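Local structure of CD1-2 antigen (Gallus gallus, 3DBX) at residues V127-W136 against L152-L162; R188-A197 against S273-W283. The protein probably binds lipids in the groove of its MHC class I-like domain and presents them to T cells, as other CD1 molecules do. All coordinates share one frame; numbering follows the deposited sequence.

Contact 1: V127-W136 against L152-L162; sequences VTYELSRERW and LTDLRAVSGFL
The backbone N of W136 donates to T153 OG1 at 3.2 Å, with an angle of 150° at the hydrogen. T153 OG1 is also hydrogen-bonded to the S149 carbonyl one helical turn back, so the hydroxyl ties the helix to the edge strand. A second link joins the hydroxyls of Y129 and S159, OH to OG 3.2 Å, with OG at the edge of the phenol ring and near its plane. This is the MHC class I-like platform of CD1, where the helices following the last strands of the eight-stranded sheet pack over its outermost strands. Strands 124-130 and 135-138 form a hairpin whose turn carries a G1 beta bulge, E134 and R135 both facing E130; the salt bridge from R135 NH2 to E130 OE1 stays within the hairpin. At the turn, E134 CG lies against S159 OG, while its carboxylate is merely near R156, opposite charges beyond salt-bridge reach: OE1 is 4.2 Å from NE and well out of the guanidinium plane. Beneath, the packing is apolar. The indole of W136 is sandwiched, with Y129 CB over one face and L152 on the other, where L152 CB sits 3.5 Å from the centroid of the five-membered ring and CD1 covers the six-membered ring. The indole reaches L152 because its CG stands anti to the carbonyl carbon (chi1 -73°). A bound palmitic acid touches W136, L152 and L162, which places these side chains at the wall of the lipid-binding groove. L162 spans both aromatics: its CD1 sits over the centre of the Y129 ring, 3.9 Å from the centroid, and also touches W136 CZ2 at 3.7 Å.

Contact 2: R188-A197 against S273-W283; sequences RVPPMAVVFA and SLGDRSLLVPW
V195 and V281 each have CG1 anti to the backbone N (chi1 173° and -169°), which turns CG2 of V195 onto CG1 of V281, 3.6 Å apart, as the two valines pass alongside, running opposite ways. The same V195 CG2 reaches the V281 carbonyl oxygen, and CG1, the other branch, lies 3.7 Å from W283 CB. In W283 it is CG that stands anti to the backbone N, carrying the indole along to A197, whose CB approaches NE1 obliquely at 3.6 Å. No hydrogen bond joins the two segments; the gap is filled by side chains, some of them resting on carbonyl oxygens of the other segment. Strands 192-197 and 279-282 run nearly parallel, their axes 6.8 Å apart at closest and inclined by 20°, but they belong to different sheets: 192-200 is an outermost strand of one and 279-282 of the other. They are the first and last strands of the immunoglobulin C1-set sandwich, facing each other at one side of it. A193, V195 and A197 point across to 279-283, with M192, V194 and F196 turned the other way. V195 also packs on C267, half of the C209-C267 disulfide that links the sheets. Further back along both segments, L279 CD2 touches A193 CB at 3.8 Å and slips past the ring of P191. CG of the P191 ring points at L274 CD1. P190 has its ring beside S273 and its CB against L274 CD2, 3.8 Å away. The hydroxyl of S273 comes close to P190 CA, yet its hydrogen-bond partner is ND1 of H271, just ahead of the segment.

Overall arrangement
The two contacts belong to different domains and stand on opposite sides of the chain's centre, with centres 48 Å apart and nearest atoms about 31 Å apart; they share no helix or strand. Contact 1 is buried and joins helices to the edge of a sheet beside the bound palmitic acid, combining a hydroxyl-hydroxyl bond and a backbone N-H to threonine bond with aromatic faces covered by leucines. Contact 2 lies at the surface and brings together edge strands of two sheets through aliphatic side chains, prolines and one tryptophan, with no hydrogen bond between its segments. Its segments are also far apart in sequence, 75 residues intervening, whereas those of contact 1 are separated by 15.

Contact 1: V127-W136 against L152-L162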
loop_
_atom_site.group_PDB
_atom_site.type_symbol
_atom_site.label_atom_id
_atom_site.label_comp_id
_atom_site.label_asym_id
_atom_site.label_seq_id
_atom_site.Cartn_x
_atom_site.Cartn_y
_atom_site.Cartn_z
ATOM N N VAL A 127 -5.309 -17.404 -11.093
ATOM C CA VAL A 127 -6.717 -17.884 -11.046
ATOM C C VAL A 127 -7.615 -16.976 -10.182
ATOM O O VAL A 127 -7.139 -16.331 -9.239
ATOM C CB VAL A 127 -6.866 -19.375 -10.559
ATOM C CG1 VAL A 127 -6.254 -20.348 -11.549
ATOM C CG2 VAL A 127 -6.272 -19.588 -9.167
ATOM N N THR A 128 -8.908 -16.912 -10.499
ATOM C CA THR A 128 -9.834 -16.146 -9.649
ATOM C C THR A 128 -11.051 -16.962 -9.194
ATOM O O THR A 128 -11.464 -17.882 -9.881
ATOM C CB THR A 128 -10.268 -14.798 -10.299
ATOM O OG1 THR A 128 -10.924 -13.983 -9.315
ATOM C CG2 THR A 128 -11.198 -15.013 -11.473
ATOM N N TYR A 129 -11.607 -16.626 -8.031
ATOM C CA TYR A 129 -12.776 -17.343 -7.520
ATOM C C TYR A 129 -14.089 -16.604 -7.770
ATOM O O TYR A 129 -14.308 -15.504 -7.269
ATOM C CB TYR A 129 -12.611 -17.726 -6.041
ATOM C CG TYR A 129 -13.815 -18.433 -5.445
ATOM C CD1 TYR A 129 -14.197 -19.704 -5.890
ATOM C CD2 TYR A 129 -14.587 -17.828 -4.444
ATOM C CE1 TYR A 129 -15.305 -20.358 -5.350
ATOM C CE2 TYR A 129 -15.714 -18.486 -3.897
ATOM C CZ TYR A 129 -16.057 -19.747 -4.359
ATOM O OH TYR A 129 -17.152 -20.410 -3.844
ATOM N N GLU A 130 -14.957 -17.242 -8.554
ATOM C CA GLU A 130 -16.276 -16.719 -8.895
ATOM C C GLU A 130 -17.328 -17.250 -7.903
ATOM O O GLU A 130 -17.753 -18.399 -7.994
ATOM C CB GLU A 130 -16.618 -17.140 -10.328
ATOM C CG GLU A 130 -17.594 -16.244 -11.064
ATOM C CD GLU A 130 -17.411 -16.337 -12.568
ATOM O OE1 GLU A 130 -18.238 -17.002 -13.242
ATOM O OE2 GLU A 130 -16.421 -15.766 -13.073
ATOM N N LEU A 131 -17.725 -16.405 -6.951
ATOM C CA LEU A 131 -18.613 -16.815 -5.864
ATOM C C LEU A 131 -19.961 -17.303 -6.372
ATOM O O LEU A 131 -20.406 -18.384 -5.992
ATOM C CB LEU A 131 -18.803 -15.676 -4.852
ATOM C CG LEU A 131 -19.146 -16.032 -3.389
ATOM C CD1 LEU A 131 -19.025 -14.795 -2.517
ATOM C CD2 LEU A 131 -20.526 -16.700 -3.191
ATOM N N SER A 132 -20.599 -16.508 -7.235
ATOM C CA SER A 132 -21.943 -16.801 -7.746
ATOM C C SER A 132 -21.994 -18.089 -8.568
ATOM O O SER A 132 -22.938 -18.870 -8.446
ATOM C CB SER A 132 -22.477 -15.626 -8.571
ATOM O OG SER A 132 -22.304 -14.403 -7.871
ATOM N N ARG A 133 -20.967 -18.304 -9.387
ATOM C CA ARG A 133 -20.867 -19.480 -10.252
ATOM C C ARG A 133 -20.267 -20.714 -9.557
ATOM O O ARG A 133 -20.092 -21.755 -10.190
ATOM C CB ARG A 133 -20.061 -19.134 -11.509
ATOM N N GLU A 134 -19.946 -20.588 -8.267
ATOM C CA GLU A 134 -19.358 -21.683 -7.473
ATOM C C GLU A 134 -18.155 -22.317 -8.200
ATOM O O GLU A 134 -18.045 -23.545 -8.306
ATOM C CB GLU A 134 -20.439 -22.729 -7.121
ATOM C CG GLU A 134 -20.052 -23.693 -6.003
ATOM C CD GLU A 134 -21.223 -24.491 -5.449
ATOM O OE1 GLU A 134 -21.919 -25.199 -6.216
ATOM O OE2 GLU A 134 -21.429 -24.427 -4.218
ATOM N N ARG A 135 -17.260 -21.458 -8.695
ATOM C CA ARG A 135 -16.213 -21.857 -9.642
ATOM C C ARG A 135 -14.944 -21.011 -9.530
ATOM O O ARG A 135 -15.014 -19.798 -9.332
ATOM C CB ARG A 135 -16.761 -21.755 -11.071
ATOM C CG ARG A 135 -15.839 -22.259 -12.176
ATOM C CD ARG A 135 -16.483 -22.096 -13.553
ATOM N NE ARG A 135 -16.618 -20.697 -13.979
ATOM C CZ ARG A 135 -17.612 -20.236 -14.741
ATOM N NH1 ARG A 135 -18.577 -21.054 -15.154
ATOM N NH2 ARG A 135 -17.652 -18.953 -15.081
ATOM N N TRP A 136 -13.792 -21.664 -9.673
ATOM C CA TRP A 136 -12.502 -20.983 -9.853
ATOM C C TRP A 136 -12.189 -20.841 -11.346
ATOM O O TRP A 136 -12.289 -21.822 -12.100
ATOM C CB TRP A 136 -11.393 -21.774 -9.172
ATOM C CG TRP A 136 -11.421 -21.679 -7.689
ATOM C CD1 TRP A 136 -12.199 -22.404 -6.838
ATOM C CD2 TRP A 136 -10.626 -20.810 -6.870
ATOM N NE1 TRP A 136 -11.941 -22.037 -5.538
ATOM C CE2 TRP A 136 -10.981 -21.064 -5.528
ATOM C CE3 TRP A 136 -9.649 -19.841 -7.141
ATOM C CZ2 TRP A 136 -10.396 -20.382 -4.454
ATOM C CZ3 TRP A 136 -9.066 -19.163 -6.072
ATOM C CH2 TRP A 136 -9.444 -19.441 -4.747
ATOM N N LEU A 152 -9.112 -26.759 -7.548
ATOM C CA LEU A 152 -9.889 -25.933 -6.626
ATOM C C LEU A 152 -11.411 -26.056 -6.825
ATOM O O LEU A 152 -12.155 -26.180 -5.841
ATOM C CB LEU A 152 -9.424 -24.472 -6.669
ATOM C CG LEU A 152 -8.084 -24.167 -5.979
ATOM C CD1 LEU A 152 -7.581 -22.781 -6.361
ATOM C CD2 LEU A 152 -8.192 -24.315 -4.458
ATOM N N THR A 153 -11.857 -26.032 -8.090
ATOM C CA THR A 153 -13.283 -26.132 -8.400
ATOM C C THR A 153 -13.819 -27.507 -8.014
ATOM O O THR A 153 -14.926 -27.608 -7.481
ATOM C CB THR A 153 -13.583 -25.842 -9.895
ATOM O OG1 THR A 153 -12.914 -24.643 -10.295
ATOM C CG2 THR A 153 -15.079 -25.665 -10.134
ATOM N N ASP A 154 -13.023 -28.550 -8.269
ATOM C CA ASP A 154 -13.389 -29.933 -7.906
ATOM C C ASP A 154 -13.537 -30.108 -6.405
ATOM O O ASP A 154 -14.377 -30.887 -5.946
ATOM C CB ASP A 154 -12.375 -30.962 -8.446
ATOM C CG ASP A 154 -12.584 -31.310 -9.952
ATOM O OD1 ASP A 154 -14.026 -30.935 -10.546
ATOM O OD2 ASP A 154 -11.397 -31.733 -10.748
ATOM N N LEU A 155 -12.715 -29.384 -5.645
ATOM C CA LEU A 155 -12.820 -29.368 -4.190
ATOM C C LEU A 155 -14.093 -28.626 -3.764
ATOM O O LEU A 155 -14.064 -27.438 -3.439
ATOM C CB LEU A 155 -11.551 -28.767 -3.570
ATOM C CG LEU A 155 -10.443 -29.740 -3.121
ATOM C CD1 LEU A 155 -10.080 -30.830 -4.165
ATOM C CD2 LEU A 155 -9.201 -28.966 -2.684
ATOM N N ARG A 156 -15.214 -29.348 -3.784
ATOM C CA ARG A 156 -16.532 -28.757 -3.542
ATOM C C ARG A 156 -16.704 -28.275 -2.100
ATOM O O ARG A 156 -17.444 -27.310 -1.837
ATOM C CB ARG A 156 -17.640 -29.741 -3.931
ATOM C CG ARG A 156 -17.814 -29.922 -5.450
ATOM C CD ARG A 156 -18.709 -28.834 -6.071
ATOM N NE ARG A 156 -20.103 -28.936 -5.617
ATOM C CZ ARG A 156 -21.038 -29.698 -6.188
ATOM N NH1 ARG A 156 -20.749 -30.448 -7.252
ATOM N NH2 ARG A 156 -22.272 -29.715 -5.690
ATOM N N ALA A 157 -16.007 -28.949 -1.182
ATOM C CA ALA A 157 -15.966 -28.554 0.224
ATOM C C ALA A 157 -15.302 -27.182 0.422
ATOM O O ALA A 157 -15.731 -26.399 1.278
ATOM C CB ALA A 157 -15.263 -29.627 1.054
ATOM N N VAL A 158 -14.266 -26.890 -0.369
ATOM C CA VAL A 158 -13.582 -25.588 -0.317
ATOM C C VAL A 158 -14.525 -24.483 -0.773
ATOM O O VAL A 158 -14.596 -23.421 -0.158
ATOM C CB VAL A 158 -12.284 -25.567 -1.183
ATOM C CG1 VAL A 158 -11.783 -24.143 -1.402
ATOM C CG2 VAL A 158 -11.189 -26.430 -0.556
ATOM N N SER A 159 -15.251 -24.756 -1.852
ATOM C CA SER A 159 -16.236 -23.839 -2.405
ATOM C C SER A 159 -17.317 -23.507 -1.371
ATOM O O SER A 159 -17.672 -22.339 -1.178
ATOM C CB SER A 159 -16.861 -24.460 -3.658
ATOM O OG SER A 159 -17.175 -23.476 -4.624
ATOM N N GLY A 160 -17.825 -24.545 -0.708
ATOM C CA GLY A 160 -18.763 -24.388 0.399
ATOM C C GLY A 160 -18.170 -23.613 1.564
ATOM O O GLY A 160 -18.828 -22.736 2.125
ATOM N N PHE A 161 -16.926 -23.928 1.923
ATOM C CA PHE A 161 -16.255 -23.258 3.037
ATOM C C PHE A 161 -16.073 -21.756 2.780
ATOM O O PHE A 161 -16.265 -20.931 3.684
ATOM C CB PHE A 161 -14.907 -23.927 3.356
ATOM C CG PHE A 161 -14.319 -23.501 4.676
ATOM C CD1 PHE A 161 -14.840 -23.983 5.873
ATOM C CD2 PHE A 161 -13.258 -22.610 4.725
ATOM C CE1 PHE A 161 -14.304 -23.580 7.100
ATOM C CE2 PHE A 161 -12.719 -22.204 5.946
ATOM C CZ PHE A 161 -13.239 -22.692 7.128
ATOM N N LEU A 162 -15.723 -21.406 1.544
ATOM C CA LEU A 162 -15.541 -20.006 1.156
ATOM C C LEU A 162 -16.840 -19.229 1.184
ATOM O O LEU A 162 -16.848 -18.065 1.582
ATOM C CB LEU A 162 -14.903 -19.891 -0.230
ATOM C CG LEU A 162 -13.394 -20.113 -0.298
ATOM C CD1 LEU A 162 -12.929 -20.086 -1.735
ATOM C CD2 LEU A 162 -12.659 -19.069 0.528
#

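Contact 2: R188-A197 against S273-W283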
loop_
_atom_site.group_PDB
_atom_site.type_symbol
_atom_site.label_atom_id
_atom_site.label_comp_id
_atom_site.label_asym_id
_atom_site.label_seq_id
_atom_site.Cartn_x
_atom_site.Cartn_y
_atom_site.Cartn_z
ATOM N N ARG A 188 -9.436 11.802 12.312
ATOM C CA ARG A 188 -9.407 12.819 11.238
ATOM C C ARG A 188 -8.291 13.772 11.592
ATOM O O ARG A 188 -8.284 14.339 12.697
ATOM C CB ARG A 188 -10.764 13.565 11.148
ATOM C CG ARG A 188 -11.927 12.588 10.937
ATOM C CD ARG A 188 -13.293 13.209 10.848
ATOM N NE ARG A 188 -13.806 13.624 12.166
ATOM C CZ ARG A 188 -15.038 13.390 12.627
ATOM N NH1 ARG A 188 -15.924 12.704 11.895
ATOM N NH2 ARG A 188 -15.379 13.835 13.836
ATOM N N VAL A 189 -7.332 13.933 10.675
ATOM C CA VAL A 189 -6.234 14.881 10.857
ATOM C C VAL A 189 -6.171 15.750 9.596
ATOM O O VAL A 189 -5.965 15.216 8.509
ATOM C CB VAL A 189 -4.870 14.150 10.953
ATOM C CG1 VAL A 189 -3.814 15.157 11.116
ATOM C CG2 VAL A 189 -4.856 13.172 12.160
ATOM N N PRO A 190 -6.475 17.064 9.708
ATOM C CA PRO A 190 -6.467 17.905 8.488
ATOM C C PRO A 190 -5.079 18.110 7.857
ATOM O O PRO A 190 -4.065 18.080 8.585
ATOM C CB PRO A 190 -7.089 19.232 8.951
ATOM C CG PRO A 190 -7.872 18.872 10.195
ATOM C CD PRO A 190 -6.994 17.785 10.865
ATOM N N PRO A 191 -5.034 18.345 6.519
ATOM C CA PRO A 191 -3.787 18.548 5.824
ATOM C C PRO A 191 -3.227 19.916 6.114
ATOM O O PRO A 191 -3.982 20.808 6.542
ATOM C CB PRO A 191 -4.209 18.448 4.334
ATOM C CG PRO A 191 -5.586 18.984 4.328
ATOM C CD PRO A 191 -6.190 18.416 5.588
ATOM N N MET A 192 -1.920 20.083 5.901
ATOM C CA MET A 192 -1.341 21.424 5.849
ATOM C C MET A 192 -0.691 21.499 4.489
ATOM O O MET A 192 -0.353 20.467 3.954
ATOM C CB MET A 192 -0.343 21.716 6.972
ATOM C CG MET A 192 0.835 20.829 7.123
ATOM S SD MET A 192 2.161 21.654 8.111
ATOM C CE MET A 192 2.824 22.789 6.873
ATOM N N ALA A 193 -0.557 22.692 3.907
ATOM C CA ALA A 193 -0.027 22.788 2.532
ATOM C C ALA A 193 0.920 23.976 2.372
ATOM O O ALA A 193 0.830 24.975 3.088
ATOM C CB ALA A 193 -1.156 22.844 1.501
ATOM N N VAL A 194 1.866 23.825 1.461
ATOM C CA VAL A 194 2.842 24.869 1.186
ATOM C C VAL A 194 2.936 24.975 -0.331
ATOM O O VAL A 194 2.808 23.958 -1.032
ATOM C CB VAL A 194 4.235 24.611 1.850
ATOM C CG1 VAL A 194 4.158 24.680 3.404
ATOM C CG2 VAL A 194 4.899 23.285 1.396
ATOM N N VAL A 195 3.121 26.204 -0.821
ATOM C CA VAL A 195 3.270 26.475 -2.264
ATOM C C VAL A 195 4.621 27.170 -2.506
ATOM O O VAL A 195 4.975 28.131 -1.792
ATOM C CB VAL A 195 2.113 27.352 -2.796
ATOM C CG1 VAL A 195 2.366 27.762 -4.229
ATOM C CG2 VAL A 195 0.792 26.595 -2.744
ATOM N N PHE A 196 5.398 26.672 -3.466
ATOM C CA PHE A 196 6.632 27.356 -3.874
ATOM C C PHE A 196 6.866 27.172 -5.379
ATOM O O PHE A 196 6.176 26.383 -6.015
ATOM C CB PHE A 196 7.838 26.862 -3.060
ATOM C CG PHE A 196 7.949 25.358 -2.994
ATOM C CD1 PHE A 196 7.216 24.633 -2.037
ATOM C CD2 PHE A 196 8.726 24.674 -3.900
ATOM C CE1 PHE A 196 7.297 23.243 -1.986
ATOM C CE2 PHE A 196 8.822 23.269 -3.862
ATOM C CZ PHE A 196 8.124 22.558 -2.897
ATOM N N ALA A 197 7.816 27.920 -5.938
ATOM C CA ALA A 197 8.109 27.867 -7.376
ATOM C C ALA A 197 9.521 27.414 -7.642
ATOM O O ALA A 197 10.456 27.777 -6.902
ATOM C CB ALA A 197 7.866 29.215 -8.025
ATOM N N SER A 273 -11.857 16.102 6.423
ATOM C CA SER A 273 -11.616 16.620 7.785
ATOM C C SER A 273 -11.805 18.140 7.905
ATOM O O SER A 273 -11.904 18.693 9.005
ATOM C CB SER A 273 -10.210 16.261 8.208
ATOM O OG SER A 273 -9.277 17.051 7.462
ATOM N N LEU A 274 -11.871 18.808 6.754
ATOM C CA LEU A 274 -11.999 20.253 6.698
ATOM C C LEU A 274 -13.442 20.709 6.627
ATOM O O LEU A 274 -13.735 21.891 6.815
ATOM C CB LEU A 274 -11.190 20.792 5.501
ATOM C CG LEU A 274 -9.680 20.539 5.466
ATOM C CD1 LEU A 274 -9.106 20.807 4.054
ATOM C CD2 LEU A 274 -9.006 21.432 6.442
ATOM N N GLY A 275 -14.353 19.776 6.378
ATOM C CA GLY A 275 -15.750 20.110 6.179
ATOM C C GLY A 275 -15.932 20.957 4.939
ATOM O O GLY A 275 -15.311 20.699 3.904
ATOM N N ASP A 276 -16.732 22.008 5.062
ATOM C CA ASP A 276 -17.073 22.869 3.935
ATOM C C ASP A 276 -15.997 23.872 3.581
ATOM O O ASP A 276 -16.049 24.472 2.505
ATOM C CB ASP A 276 -18.382 23.608 4.202
ATOM C CG ASP A 276 -19.598 22.745 3.950
ATOM O OD1 ASP A 276 -19.439 21.584 3.499
ATOM O OD2 ASP A 276 -20.710 23.228 4.195
ATOM N N ARG A 277 -15.024 24.048 4.470
ATOM C CA ARG A 277 -13.924 24.967 4.220
ATOM C C ARG A 277 -12.767 24.272 3.521
ATOM O O ARG A 277 -12.372 23.187 3.906
ATOM C CB ARG A 277 -13.431 25.607 5.522
ATOM C CG ARG A 277 -14.210 26.853 5.953
ATOM C CD ARG A 277 -13.296 27.836 6.710
ATOM N NE ARG A 277 -12.568 28.753 5.826
ATOM C CZ ARG A 277 -11.254 28.980 5.856
ATOM N NH1 ARG A 277 -10.457 28.350 6.727
ATOM N NH2 ARG A 277 -10.721 29.843 5.004
ATOM N N SER A 278 -12.250 24.881 2.467
ATOM C CA SER A 278 -11.057 24.359 1.804
ATOM C C SER A 278 -9.854 24.942 2.498
ATOM O O SER A 278 -9.945 25.936 3.233
ATOM C CB SER A 278 -11.000 24.852 0.351
ATOM O OG SER A 278 -12.254 24.687 -0.270
ATOM N N LEU A 279 -8.719 24.338 2.208
ATOM C CA LEU A 279 -7.444 24.928 2.470
ATOM C C LEU A 279 -7.049 25.624 1.171
ATOM O O LEU A 279 -6.953 24.957 0.124
ATOM C CB LEU A 279 -6.469 23.791 2.772
ATOM C CG LEU A 279 -4.995 24.005 3.014
ATOM C CD1 LEU A 279 -4.738 25.020 4.131
ATOM C CD2 LEU A 279 -4.424 22.633 3.341
ATOM N N LEU A 280 -6.795 26.936 1.231
ATOM C CA LEU A 280 -6.434 27.707 0.061
ATOM C C LEU A 280 -5.073 28.406 0.279
ATOM O O LEU A 280 -4.931 29.241 1.199
ATOM C CB LEU A 280 -7.521 28.732 -0.275
ATOM C CG LEU A 280 -7.203 29.621 -1.477
ATOM C CD1 LEU A 280 -7.430 28.868 -2.785
ATOM C CD2 LEU A 280 -8.011 30.898 -1.434
ATOM N N VAL A 281 -4.107 28.084 -0.584
ATOM C CA VAL A 281 -2.712 28.513 -0.427
ATOM C C VAL A 281 -2.196 29.238 -1.681
ATOM O O VAL A 281 -1.932 28.599 -2.694
ATOM C CB VAL A 281 -1.780 27.318 -0.045
ATOM C CG1 VAL A 281 -0.437 27.824 0.377
ATOM C CG2 VAL A 281 -2.381 26.511 1.116
ATOM N N PRO A 282 -2.074 30.583 -1.615
ATOM C CA PRO A 282 -1.643 31.410 -2.744
ATOM C C PRO A 282 -0.186 31.177 -3.087
ATOM O O PRO A 282 0.594 30.789 -2.205
ATOM C CB PRO A 282 -1.817 32.853 -2.220
ATOM C CG PRO A 282 -2.702 32.735 -1.028
ATOM C CD PRO A 282 -2.349 31.409 -0.428
ATOM N N TRP A 283 0.170 31.351 -4.357
ATOM C CA TRP A 283 1.575 31.464 -4.717
ATOM C C TRP A 283 1.992 32.921 -4.624
ATOM O O TRP A 283 1.503 33.762 -5.372
ATOM C CB TRP A 283 1.856 30.953 -6.116
ATOM C CG TRP A 283 3.266 31.277 -6.566
ATOM C CD1 TRP A 283 4.408 31.163 -5.824
ATOM C CD2 TRP A 283 3.676 31.733 -7.861
ATOM N NE1 TRP A 283 5.496 31.543 -6.564
ATOM C CE2 TRP A 283 5.081 31.896 -7.820
ATOM C CE3 TRP A 283 2.993 32.031 -9.045
ATOM C CZ2 TRP A 283 5.818 32.319 -8.918
ATOM C CZ3 TRP A 283 3.721 32.452 -10.149
ATOM C CH2 TRP A 283 5.136 32.599 -10.072
#